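Local coordinates for iron Transport-associated domain protein (PDB 4H8Q), which is the anthrax hemophore IsdX2, whose NEAT domains bind heme and extract it from methemoglobin, at residues N34-S39 / L56-W61; A74-V79 / R88-E93; L101-K106 / V120-D125. The protein carries 1 engineered substitution. All blocks are in the same frame, centred on the assembly; numbering follows the deposited sequence.

Contact 1 (N34-S39 / L56-W61); sequences NTYVVS and LKNSEW. Engineered in segment 34-39: Thr35 (natural residue Gln). With HEM (protoporphyrin IX containing Fe), chain B.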
loop_
_atom_site.group_PDB
_atom_site.type_symbol
_atom_site.label_atom_id
_atom_site.label_comp_id
_atom_site.label_asym_id
_atom_site.label_seq_id
_atom_site.Cartn_x
_atom_site.Cartn_y
_atom_site.Cartn_z
ATOM N N ASN A 34 -8.867 3.196 -0.249
ATOM C CA ASN A 34 -8.866 2.472 1.006
ATOM C C ASN A 34 -9.758 1.235 0.947
ATOM O O ASN A 34 -9.554 0.262 1.681
ATOM C CB ASN A 34 -9.303 3.391 2.140
ATOM C CG ASN A 34 -8.963 2.835 3.491
ATOM O OD1 ASN A 34 -7.788 2.717 3.857
ATOM N ND2 ASN A 34 -9.993 2.492 4.258
ATOM N N THR A 35 -10.747 1.286 0.063
ATOM C CA THR A 35 -11.685 0.188 -0.143
ATOM C C THR A 35 -11.002 -1.053 -0.726
ATOM O O THR A 35 -11.489 -2.181 -0.572
ATOM C CB THR A 35 -12.793 0.652 -1.123
ATOM O OG1 THR A 35 -13.605 1.652 -0.484
ATOM C CG2 THR A 35 -13.667 -0.502 -1.574
ATOM N N TYR A 36 -9.864 -0.833 -1.378
ATOM C CA TYR A 36 -9.220 -1.858 -2.200
ATOM C C TYR A 36 -7.917 -2.365 -1.606
ATOM O O TYR A 36 -7.114 -2.989 -2.293
ATOM C CB TYR A 36 -8.979 -1.323 -3.613
ATOM C CG TYR A 36 -10.274 -0.996 -4.311
ATOM C CD1 TYR A 36 -11.017 -1.994 -4.918
ATOM C CD2 TYR A 36 -10.772 0.300 -4.324
ATOM C CE1 TYR A 36 -12.217 -1.710 -5.543
ATOM C CE2 TYR A 36 -11.970 0.598 -4.946
ATOM C CZ TYR A 36 -12.689 -0.416 -5.551
ATOM O OH TYR A 36 -13.887 -0.138 -6.164
ATOM N N VAL A 37 -7.702 -2.083 -0.328
ATOM C CA VAL A 37 -6.554 -2.628 0.380
ATOM C C VAL A 37 -7.035 -3.362 1.623
ATOM O O VAL A 37 -8.125 -3.094 2.138
ATOM C CB VAL A 37 -5.575 -1.519 0.817
ATOM C CG1 VAL A 37 -5.136 -0.712 -0.377
ATOM C CG2 VAL A 37 -6.219 -0.620 1.875
ATOM N N VAL A 38 -6.229 -4.301 2.100
ATOM C CA VAL A 38 -6.558 -5.003 3.328
ATOM C C VAL A 38 -5.747 -4.463 4.496
ATOM O O VAL A 38 -4.526 -4.401 4.439
ATOM C CB VAL A 38 -6.300 -6.505 3.201
ATOM C CG1 VAL A 38 -6.539 -7.195 4.543
ATOM C CG2 VAL A 38 -7.166 -7.098 2.103
ATOM N N SER A 39 -6.431 -4.037 5.554
ATOM C CA SER A 39 -5.751 -3.675 6.789
ATOM C C SER A 39 -6.209 -4.676 7.850
ATOM O O SER A 39 -7.386 -5.023 7.884
ATOM C CB SER A 39 -6.124 -2.245 7.200
ATOM O OG SER A 39 -5.555 -1.903 8.451
ATOM N N LEU A 56 -3.644 -6.062 -2.098
ATOM C CA LEU A 56 -4.512 -5.258 -2.954
ATOM C C LEU A 56 -5.678 -6.111 -3.430
ATOM O O LEU A 56 -5.482 -7.234 -3.916
ATOM C CB LEU A 56 -3.736 -4.762 -4.173
ATOM C CG LEU A 56 -2.497 -3.904 -3.913
ATOM C CD1 LEU A 56 -1.773 -3.569 -5.199
ATOM C CD2 LEU A 56 -2.894 -2.630 -3.195
ATOM N N LYS A 57 -6.888 -5.581 -3.286
ATOM C CA LYS A 57 -8.081 -6.229 -3.818
ATOM C C LYS A 57 -8.380 -5.696 -5.216
ATOM O O LYS A 57 -7.808 -4.694 -5.633
ATOM C CB LYS A 57 -9.259 -6.004 -2.874
ATOM C CG LYS A 57 -9.044 -6.665 -1.512
ATOM C CD LYS A 57 -9.577 -5.829 -0.360
ATOM C CE LYS A 57 -11.078 -5.813 -0.316
ATOM N NZ LYS A 57 -11.566 -5.072 0.885
ATOM N N ASN A 58 -9.258 -6.378 -5.947
ATOM C CA ASN A 58 -9.488 -6.056 -7.356
ATOM C C ASN A 58 -8.184 -5.842 -8.107
ATOM O O ASN A 58 -8.020 -4.866 -8.849
ATOM C CB ASN A 58 -10.410 -4.843 -7.490
ATOM C CG ASN A 58 -11.841 -5.172 -7.125
ATOM O OD1 ASN A 58 -12.253 -5.011 -5.978
ATOM N ND2 ASN A 58 -12.594 -5.668 -8.093
ATOM N N SER A 59 -7.257 -6.779 -7.921
ATOM C CA SER A 59 -5.897 -6.654 -8.436
ATOM C C SER A 59 -5.839 -6.330 -9.930
ATOM O O SER A 59 -5.035 -5.510 -10.371
ATOM C CB SER A 59 -5.117 -7.952 -8.153
ATOM O OG SER A 59 -3.803 -7.884 -8.685
ATOM N N GLU A 60 -6.688 -6.989 -10.711
ATOM C CA GLU A 60 -6.715 -6.793 -12.152
ATOM C C GLU A 60 -6.905 -5.322 -12.542
ATOM O O GLU A 60 -6.427 -4.887 -13.584
ATOM C CB GLU A 60 -7.841 -7.643 -12.738
ATOM C CG GLU A 60 -8.122 -7.436 -14.202
ATOM C CD GLU A 60 -9.313 -8.267 -14.658
ATOM O OE1 GLU A 60 -10.165 -7.740 -15.408
ATOM O OE2 GLU A 60 -9.396 -9.448 -14.253
ATOM N N TRP A 61 -7.598 -4.566 -11.697
ATOM C CA TRP A 61 -7.855 -3.146 -11.972
ATOM C C TRP A 61 -6.679 -2.242 -11.619
ATOM O O TRP A 61 -6.546 -1.136 -12.145
ATOM C CB TRP A 61 -9.053 -2.672 -11.154
ATOM C CG TRP A 61 -10.360 -3.190 -11.604
ATOM C CD1 TRP A 61 -10.630 -3.900 -12.743
ATOM C CD2 TRP A 61 -11.599 -3.041 -10.914
ATOM N NE1 TRP A 61 -11.973 -4.195 -12.800
ATOM C CE2 TRP A 61 -12.587 -3.684 -11.693
ATOM C CE3 TRP A 61 -11.971 -2.428 -9.716
ATOM C CZ2 TRP A 61 -13.926 -3.724 -11.303
ATOM C CZ3 TRP A 61 -13.299 -2.472 -9.332
ATOM C CH2 TRP A 61 -14.263 -3.113 -10.126
HETATM C CHA HEM B . -11.413 9.097 -7.220
HETATM C CHB HEM B . -15.072 6.323 -8.793
HETATM C CHC HEM B . -12.244 2.367 -8.571
HETATM C CHD HEM B . -8.772 5.021 -6.439
HETATM C C1A HEM B . -12.637 8.685 -7.673
HETATM C C2A HEM B . -13.781 9.541 -7.927
HETATM C C3A HEM B . -14.781 8.762 -8.352
HETATM C C4A HEM B . -14.312 7.397 -8.400
HETATM C CMA HEM B . -16.204 9.212 -8.747
HETATM C CAA HEM B . -13.824 11.075 -7.710
HETATM C CBA HEM B . -13.777 11.378 -6.212
HETATM C CGA HEM B . -14.930 10.746 -5.461
HETATM O O1A HEM B . -16.090 10.839 -5.936
HETATM O O2A HEM B . -14.715 10.161 -4.366
HETATM C C1B HEM B . -14.628 5.021 -8.843
HETATM C C2B HEM B . -15.441 3.882 -9.198
HETATM C C3B HEM B . -14.678 2.793 -9.139
HETATM C C4B HEM B . -13.337 3.195 -8.748
HETATM C CMB HEM B . -16.945 3.930 -9.556
HETATM C CAB HEM B . -15.171 1.363 -9.449
HETATM C CBB HEM B . -14.371 0.323 -9.237
HETATM C C1C HEM B . -11.067 2.732 -7.946
HETATM C C2C HEM B . -9.977 1.841 -7.593
HETATM C C3C HEM B . -9.016 2.567 -7.008
HETATM C C4C HEM B . -9.460 3.953 -6.966
HETATM C CMC HEM B . -9.945 0.317 -7.872
HETATM C CAC HEM B . -7.671 2.035 -6.472
HETATM C CBC HEM B . -6.746 2.900 -6.060
HETATM C C1D HEM B . -9.176 6.335 -6.478
HETATM C C2D HEM B . -8.372 7.422 -5.986
HETATM C C3D HEM B . -9.181 8.681 -6.221
HETATM C C4D HEM B . -10.406 8.242 -6.843
HETATM C CMD HEM B . -6.982 7.330 -5.343
HETATM C CAD HEM B . -8.769 10.124 -5.877
HETATM C CBD HEM B . -9.533 10.602 -4.652
HETATM C CGD HEM B . -9.284 9.720 -3.461
HETATM O O1D HEM B . -8.097 9.449 -3.108
HETATM O O2D HEM B . -10.295 9.298 -2.842
HETATM N NA HEM B . -12.994 7.390 -7.972
HETATM N NB HEM B . -13.346 4.567 -8.573
HETATM N NC HEM B . -10.715 4.005 -7.536
HETATM N ND HEM B . -10.372 6.851 -6.980
HETATM FE FE HEM B . -11.772 5.744 -7.977
HETATM O O HOH W 1 -10.786 -3.359 2.750
#
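Lys57 NZ meets two oxygens at the join between the loop 34-39 and the end of strand 49-56: it gives a hydrogen bond to Thr35 O at 3.2 Å and another to a water, which in turn donates to Val37 O. A long, flexible side chain suits this task. Bends at chi2 and chi3 carry the chain across Val38, whose CG2 packs on Lys57 CD at 3.7 Å, while the ammonium reaches one carbonyl directly and the other through the water. The backbones are joined by the bond from Lys57 N to Tyr36 O (2.8 Å, 167° at the hydrogen).

Tyr36 is the broad surface of the contact. Methyl CMC of the heme sits over the centre of one ring face, 3.4 Å from its plane; CG2 of Thr35, an engineered residue that is glutamine in the natural sequence, lies toward the rim of the other. At the ring edge, near its plane, Asn58 OD1 approaches CE1 to 3.3 Å, its amide turned 77° from the ring. The tyrosine OH reaches the edge of the Trp61 indole, 4.0 Å from CZ3.

The ammonium and backbone bonds are consistent with the loop being held against the end of strand 49-56, and Tyr36 from the loop and Trp61 from the 3-10 turn 59-61 form an apolar wall suited to the vinyl- and methyl-bearing side of the porphyrin.

Contact 2 (A74-V79 / R88-E93); sequences ADAKVV and RVVEFE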
loop_
_atom_site.group_PDB
_atom_site.type_symbol
_atom_site.label_atom_id
_atom_site.label_comp_id
_atom_site.label_asym_id
_atom_site.label_seq_id
_atom_site.Cartn_x
_atom_site.Cartn_y
_atom_site.Cartn_z
ATOM N N ALA A 74 9.050 4.324 -6.656
ATOM C CA ALA A 74 9.441 3.015 -7.160
ATOM C C ALA A 74 8.276 2.046 -7.123
ATOM O O ALA A 74 7.481 2.059 -6.180
ATOM C CB ALA A 74 10.589 2.465 -6.331
ATOM N N ASP A 75 8.171 1.212 -8.153
ATOM C CA ASP A 75 7.163 0.165 -8.159
ATOM C C ASP A 75 7.384 -0.778 -6.978
ATOM O O ASP A 75 8.499 -1.253 -6.742
ATOM C CB ASP A 75 7.197 -0.624 -9.472
ATOM C CG ASP A 75 6.881 0.239 -10.685
ATOM O OD1 ASP A 75 7.732 0.317 -11.595
ATOM O OD2 ASP A 75 5.785 0.832 -10.739
ATOM N N ALA A 76 6.324 -1.052 -6.228
ATOM C CA ALA A 76 6.421 -2.023 -5.146
ATOM C C ALA A 76 6.582 -3.419 -5.732
ATOM O O ALA A 76 5.995 -3.746 -6.761
ATOM C CB ALA A 76 5.186 -1.963 -4.261
ATOM N N LYS A 77 7.370 -4.250 -5.062
ATOM C CA LYS A 77 7.578 -5.623 -5.503
ATOM C C LYS A 77 6.333 -6.478 -5.319
ATOM O O LYS A 77 5.728 -6.481 -4.248
ATOM C CB LYS A 77 8.731 -6.246 -4.708
ATOM C CG LYS A 77 9.073 -7.653 -5.177
ATOM C CD LYS A 77 10.021 -8.344 -4.209
ATOM C CE LYS A 77 10.540 -9.649 -4.804
ATOM N NZ LYS A 77 9.443 -10.503 -5.356
ATOM N N VAL A 78 5.942 -7.221 -6.351
ATOM C CA VAL A 78 4.837 -8.153 -6.189
ATOM C C VAL A 78 5.407 -9.463 -5.660
ATOM O O VAL A 78 6.184 -10.134 -6.352
ATOM C CB VAL A 78 4.098 -8.406 -7.506
ATOM C CG1 VAL A 78 2.962 -9.392 -7.292
ATOM C CG2 VAL A 78 3.572 -7.081 -8.067
ATOM N N VAL A 79 5.046 -9.815 -4.433
ATOM C CA VAL A 79 5.585 -11.027 -3.811
ATOM C C VAL A 79 4.636 -12.218 -3.885
ATOM O O VAL A 79 5.025 -13.349 -3.596
ATOM C CB VAL A 79 6.011 -10.775 -2.349
ATOM C CG1 VAL A 79 7.182 -9.811 -2.311
ATOM C CG2 VAL A 79 4.844 -10.235 -1.527
ATOM N N ARG A 88 -3.467 -9.434 -4.938
ATOM C CA ARG A 88 -2.030 -9.651 -4.952
ATOM C C ARG A 88 -1.401 -8.967 -3.755
ATOM O O ARG A 88 -2.008 -8.096 -3.145
ATOM C CB ARG A 88 -1.397 -9.155 -6.244
ATOM C CG ARG A 88 -1.274 -7.636 -6.383
ATOM C CD ARG A 88 -0.651 -7.350 -7.733
ATOM N NE ARG A 88 -0.366 -5.943 -8.019
ATOM C CZ ARG A 88 -1.225 -5.118 -8.624
ATOM N NH1 ARG A 88 -2.443 -5.536 -8.942
ATOM N NH2 ARG A 88 -0.871 -3.870 -8.889
ATOM N N VAL A 89 -0.190 -9.387 -3.412
ATOM C CA VAL A 89 0.515 -8.799 -2.287
ATOM C C VAL A 89 1.721 -8.032 -2.805
ATOM O O VAL A 89 2.534 -8.562 -3.575
ATOM C CB VAL A 89 0.971 -9.880 -1.274
ATOM C CG1 VAL A 89 1.727 -9.223 -0.104
ATOM C CG2 VAL A 89 -0.226 -10.648 -0.764
ATOM N N VAL A 90 1.831 -6.769 -2.396
ATOM C CA VAL A 90 2.965 -5.936 -2.785
ATOM C C VAL A 90 3.792 -5.607 -1.550
ATOM O O VAL A 90 3.272 -5.552 -0.431
ATOM C CB VAL A 90 2.526 -4.642 -3.529
ATOM C CG1 VAL A 90 1.775 -4.994 -4.821
ATOM C CG2 VAL A 90 1.667 -3.758 -2.627
ATOM N N GLU A 91 5.086 -5.402 -1.751
ATOM C CA GLU A 91 5.992 -5.177 -0.633
ATOM C C GLU A 91 6.832 -3.942 -0.889
ATOM O O GLU A 91 7.303 -3.722 -2.004
ATOM C CB GLU A 91 6.902 -6.391 -0.478
ATOM C CG GLU A 91 7.961 -6.263 0.585
ATOM C CD GLU A 91 8.916 -7.444 0.548
ATOM O OE1 GLU A 91 9.891 -7.398 -0.242
ATOM O OE2 GLU A 91 8.676 -8.421 1.292
ATOM N N PHE A 92 7.006 -3.130 0.144
ATOM C CA PHE A 92 7.778 -1.902 0.029
ATOM C C PHE A 92 8.317 -1.515 1.392
ATOM O O PHE A 92 7.844 -1.997 2.423
ATOM C CB PHE A 92 6.927 -0.759 -0.554
ATOM C CG PHE A 92 5.642 -0.509 0.199
ATOM C CD1 PHE A 92 5.623 0.330 1.299
ATOM C CD2 PHE A 92 4.458 -1.117 -0.195
ATOM C CE1 PHE A 92 4.444 0.563 1.988
ATOM C CE2 PHE A 92 3.276 -0.888 0.489
ATOM C CZ PHE A 92 3.274 -0.046 1.587
ATOM N N GLU A 93 9.317 -0.644 1.388
ATOM C CA GLU A 93 9.961 -0.213 2.613
ATOM C C GLU A 93 9.238 0.974 3.223
ATOM O O GLU A 93 8.711 1.839 2.513
ATOM C CB GLU A 93 11.413 0.174 2.325
ATOM C CG GLU A 93 12.445 -0.735 2.942
ATOM C CD GLU A 93 13.849 -0.177 2.794
ATOM O OE1 GLU A 93 14.461 -0.390 1.724
ATOM O OE2 GLU A 93 14.330 0.485 3.743
#
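Glu91 lies beside Lys77 and reaches across to Val79, and its side chain can be followed outward from the backbone. CB packs against Val79 CG1 at 3.9 Å. With CG anti to the backbone N (chi1 176°) and the chain extended beyond it, CD passes the same valine methyl at 4.1 Å, crossing the valine at about a right angle. At the tip, OE1 lies 4.1 Å from Lys77 CD, since the two long side chains run side by side and point the same way. The lysine ammonium turns off at chi4, and Lys77 NZ stays 6.0 Å from Glu91 OE1, too far for a salt bridge, though the opposite charges may attract weakly.

Underneath, Lys77 and Glu91 are a hydrogen-bonded antiparallel pair, each N-H donating to the other's carbonyl, and Val79 N continues the pattern to Val89 O. Here Val79 CG2 presses on Val89 CG1 at 3.6 Å, methyl against methyl; beta-branched Val89 is well suited to its extended strand.

The other face of the sheet carries Val78 and Val90, a non-hydrogen-bonded pair. Ala76 CB nestles against Val90 CB at 3.8 Å and also touches the Phe92 ring obliquely; its single methyl fits there, where strand 72-82 is interrupted. Val78 CG2 lies near Arg88 NE, but the guanidinium spends its hydrogen bonds on Ser59 OG and Ile62 O.

Long amphipathic chains on the Lys77-Glu91 face cover the hairpin with methylenes, and Val78 and Val90 make the other face apolar, with Ala76 and Phe92 packing beside Val90. Three backbone bonds and methyl packing join the strands; the separated charges form no salt bridge.

Contact 3 (L101-K106 / V120-D125); sequences LNAKVK and VQIQFD. With HEM (protoporphyrin IX containing Fe), chain B.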
loop_
_atom_site.group_PDB
_atom_site.type_symbol
_atom_site.label_atom_id
_atom_site.label_comp_id
_atom_site.label_asym_id
_atom_site.label_seq_id
_atom_site.Cartn_x
_atom_site.Cartn_y
_atom_site.Cartn_z
ATOM N N LEU A 101 3.247 8.116 4.242
ATOM C CA LEU A 101 4.071 7.625 3.149
ATOM C C LEU A 101 3.370 7.963 1.849
ATOM O O LEU A 101 2.205 7.614 1.667
ATOM C CB LEU A 101 4.252 6.111 3.274
ATOM C CG LEU A 101 5.008 5.418 2.137
ATOM C CD1 LEU A 101 6.456 5.931 2.012
ATOM C CD2 LEU A 101 4.985 3.915 2.342
ATOM N N ASN A 102 4.055 8.672 0.958
ATOM C CA ASN A 102 3.476 9.000 -0.337
ATOM C C ASN A 102 3.469 7.796 -1.261
ATOM O O ASN A 102 4.438 7.038 -1.316
ATOM C CB ASN A 102 4.238 10.138 -1.005
ATOM C CG ASN A 102 4.086 11.447 -0.269
ATOM O OD1 ASN A 102 2.999 11.783 0.211
ATOM N ND2 ASN A 102 5.179 12.200 -0.173
ATOM N N ALA A 103 2.375 7.629 -1.995
ATOM C CA ALA A 103 2.273 6.541 -2.955
ATOM C C ALA A 103 1.527 7.017 -4.191
ATOM O O ALA A 103 0.913 8.088 -4.189
ATOM C CB ALA A 103 1.565 5.343 -2.333
ATOM N N LYS A 104 1.605 6.225 -5.249
ATOM C CA LYS A 104 0.926 6.527 -6.499
ATOM C C LYS A 104 0.249 5.255 -6.954
ATOM O O LYS A 104 0.756 4.149 -6.728
ATOM C CB LYS A 104 1.930 6.953 -7.566
ATOM C CG LYS A 104 2.537 8.331 -7.331
ATOM C CD LYS A 104 3.677 8.595 -8.297
ATOM C CE LYS A 104 4.177 10.028 -8.172
ATOM N NZ LYS A 104 3.115 11.003 -8.580
ATOM N N VAL A 105 -0.900 5.406 -7.594
ATOM C CA VAL A 105 -1.644 4.252 -8.081
ATOM C C VAL A 105 -2.180 4.546 -9.480
ATOM O O VAL A 105 -2.573 5.677 -9.778
ATOM C CB VAL A 105 -2.786 3.859 -7.100
ATOM C CG1 VAL A 105 -3.869 4.960 -7.015
ATOM C CG2 VAL A 105 -3.383 2.511 -7.479
ATOM N N LYS A 106 -2.154 3.538 -10.352
ATOM C CA LYS A 106 -2.799 3.631 -11.653
ATOM C C LYS A 106 -3.902 2.589 -11.722
ATOM O O LYS A 106 -3.690 1.430 -11.381
ATOM C CB LYS A 106 -1.801 3.431 -12.792
ATOM C CG LYS A 106 -2.399 3.612 -14.179
ATOM C CD LYS A 106 -1.301 3.600 -15.231
ATOM C CE LYS A 106 -1.827 3.960 -16.617
ATOM N NZ LYS A 106 -2.502 2.801 -17.249
ATOM N N VAL A 120 -1.674 9.268 -3.476
ATOM C CA VAL A 120 -2.322 9.070 -2.188
ATOM C C VAL A 120 -1.260 9.047 -1.100
ATOM O O VAL A 120 -0.056 8.980 -1.393
ATOM C CB VAL A 120 -3.076 7.728 -2.124
ATOM C CG1 VAL A 120 -4.224 7.707 -3.105
ATOM C CG2 VAL A 120 -2.107 6.568 -2.414
ATOM N N GLN A 121 -1.703 9.115 0.152
ATOM C CA GLN A 121 -0.813 8.896 1.284
ATOM C C GLN A 121 -1.262 7.694 2.095
ATOM O O GLN A 121 -2.455 7.461 2.274
ATOM C CB GLN A 121 -0.746 10.123 2.196
ATOM C CG GLN A 121 0.131 11.240 1.660
ATOM C CD GLN A 121 -0.580 12.077 0.629
ATOM O OE1 GLN A 121 -1.634 12.645 0.912
ATOM N NE2 GLN A 121 -0.017 12.163 -0.571
ATOM N N ILE A 122 -0.298 6.923 2.581
ATOM C CA ILE A 122 -0.602 5.845 3.503
ATOM C C ILE A 122 -0.248 6.300 4.909
ATOM O O ILE A 122 0.864 6.775 5.152
ATOM C CB ILE A 122 0.197 4.574 3.155
ATOM C CG1 ILE A 122 -0.219 4.072 1.770
ATOM C CG2 ILE A 122 -0.041 3.497 4.210
ATOM C CD1 ILE A 122 0.741 3.041 1.148
ATOM N N GLN A 123 -1.194 6.166 5.832
ATOM C CA GLN A 123 -0.925 6.465 7.235
ATOM C C GLN A 123 -1.072 5.198 8.054
ATOM O O GLN A 123 -2.158 4.637 8.145
ATOM C CB GLN A 123 -1.869 7.542 7.773
ATOM C CG GLN A 123 -1.558 7.942 9.208
ATOM C CD GLN A 123 -0.802 9.258 9.289
ATOM O OE1 GLN A 123 -1.377 10.328 9.073
ATOM N NE2 GLN A 123 0.492 9.187 9.591
ATOM N N PHE A 124 0.039 4.748 8.629
ATOM C CA PHE A 124 0.032 3.604 9.527
ATOM C C PHE A 124 -0.349 4.069 10.922
ATOM O O PHE A 124 -0.126 5.231 11.280
ATOM C CB PHE A 124 1.410 2.937 9.563
ATOM C CG PHE A 124 1.897 2.489 8.212
ATOM C CD1 PHE A 124 2.759 3.279 7.480
ATOM C CD2 PHE A 124 1.478 1.277 7.678
ATOM C CE1 PHE A 124 3.200 2.883 6.231
ATOM C CE2 PHE A 124 1.920 0.868 6.429
ATOM C CZ PHE A 124 2.783 1.672 5.712
ATOM N N ASP A 125 -0.929 3.163 11.705
ATOM C CA ASP A 125 -1.218 3.448 13.107
ATOM C C ASP A 125 -0.751 2.286 13.972
ATOM O O ASP A 125 -1.525 1.379 14.273
ATOM C CB ASP A 125 -2.711 3.708 13.314
ATOM C CG ASP A 125 -3.037 4.113 14.741
ATOM O OD1 ASP A 125 -2.115 4.126 15.582
ATOM O OD2 ASP A 125 -4.217 4.408 15.022
HETATM C CHA HEM B . -11.413 9.097 -7.220
HETATM C CHB HEM B . -15.072 6.323 -8.793
HETATM C CHC HEM B . -12.244 2.367 -8.571
HETATM C CHD HEM B . -8.772 5.021 -6.439
HETATM C C1A HEM B . -12.637 8.685 -7.673
HETATM C C2A HEM B . -13.781 9.541 -7.927
HETATM C C3A HEM B . -14.781 8.762 -8.352
HETATM C C4A HEM B . -14.312 7.397 -8.400
HETATM C CMA HEM B . -16.204 9.212 -8.747
HETATM C CAA HEM B . -13.824 11.075 -7.710
HETATM C CBA HEM B . -13.777 11.378 -6.212
HETATM C CGA HEM B . -14.930 10.746 -5.461
HETATM O O1A HEM B . -16.090 10.839 -5.936
HETATM O O2A HEM B . -14.715 10.161 -4.366
HETATM C C1B HEM B . -14.628 5.021 -8.843
HETATM C C2B HEM B . -15.441 3.882 -9.198
HETATM C C3B HEM B . -14.678 2.793 -9.139
HETATM C C4B HEM B . -13.337 3.195 -8.748
HETATM C CMB HEM B . -16.945 3.930 -9.556
HETATM C CAB HEM B . -15.171 1.363 -9.449
HETATM C CBB HEM B . -14.371 0.323 -9.237
HETATM C C1C HEM B . -11.067 2.732 -7.946
HETATM C C2C HEM B . -9.977 1.841 -7.593
HETATM C C3C HEM B . -9.016 2.567 -7.008
HETATM C C4C HEM B . -9.460 3.953 -6.966
HETATM C CMC HEM B . -9.945 0.317 -7.872
HETATM C CAC HEM B . -7.671 2.035 -6.472
HETATM C CBC HEM B . -6.746 2.900 -6.060
HETATM C C1D HEM B . -9.176 6.335 -6.478
HETATM C C2D HEM B . -8.372 7.422 -5.986
HETATM C C3D HEM B . -9.181 8.681 -6.221
HETATM C C4D HEM B . -10.406 8.242 -6.843
HETATM C CMD HEM B . -6.982 7.330 -5.343
HETATM C CAD HEM B . -8.769 10.124 -5.877
HETATM C CBD HEM B . -9.533 10.602 -4.652
HETATM C CGD HEM B . -9.284 9.720 -3.461
HETATM O O1D HEM B . -8.097 9.449 -3.108
HETATM O O2D HEM B . -10.295 9.298 -2.842
HETATM N NA HEM B . -12.994 7.390 -7.972
HETATM N NB HEM B . -13.346 4.567 -8.573
HETATM N NC HEM B . -10.715 4.005 -7.536
HETATM N ND HEM B . -10.372 6.851 -6.980
HETATM FE FE HEM B . -11.772 5.744 -7.977
#
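Ala103 and Val120 face one another at the tight end of this contact, where a pair of backbone hydrogen bonds, Ala103 N to Val120 O at 2.8 Å and Val120 N to Ala103 O at 2.9 Å, ties the strands. Ala103 CB rests on Val120 CG2 at 3.9 Å and also touches Ile122 CD1. Leu101 and Ile122 form the next hydrogen-bonded pair. Beyond them Leu101 CD2 comes to the edge of the Phe124 ring, near its plane and 4.4 Å from CE1, while Ile122 CG2 lies over a face of the same ring, toward its rim. Leu101, Ala103, Val120 and Ile122 share one side of the sheet, and Phe92 closes over Leu101 and Ile122 from strand 87-94.

Asn102 and Gln121 occupy the other, looser and polar side, where Asn102 is partly exposed and Gln121 is buried with its amide satisfied. Their side chains run together, with amide planes 89° apart, and Gln121 NE2 gives Asn102 OD1 only a weak bond of 3.1 Å, bent to 133° at the hydrogen. Other partners lie outside: Asn102 ND2 binds Glu68 OE1, Gln121 NE2 also bonds to Asp25 OD1, and Gln121 OE1 accepts from Lys26 N. Amides suit this place because each can donate and accept at once.

The apolar side leads on to the cofactor. Val120 CG1, anti to the carbonyl carbon (chi1 -65°), touches heme methyl CMD at 3.6 Å, and Val105 CG1 meets vinyl carbon CBC at 3.7 Å. A beta hairpin with a hydrophobic inner face and valines against the porphyrin is the arrangement of the heme-binding hairpin in the immunoglobulin-like NEAT fold.

Contacts 2 and 3 pair antiparallel strands of the immunoglobulin-like NEAT fold, whereas contact 1 joins loops at the end of strand 49-56; their centres are about 13 Å apart in every pairing. Along the chain they follow in series: contact 1 closes before contact 2 opens, and contact 2 before contact 3. Contacts 1 and 2 meet where Leu56 N bonds to Arg88 O, as strand 49-56 runs beside strand 87-94, and where Leu56 packs on Val90. Contacts 2 and 3 join through the interior, Phe92 packing on Leu101, Ile122 and Phe124. Contacts 1 and 3 do not touch, yet both reach the heme, so loop and hairpin line one pocket beside a shared apolar core.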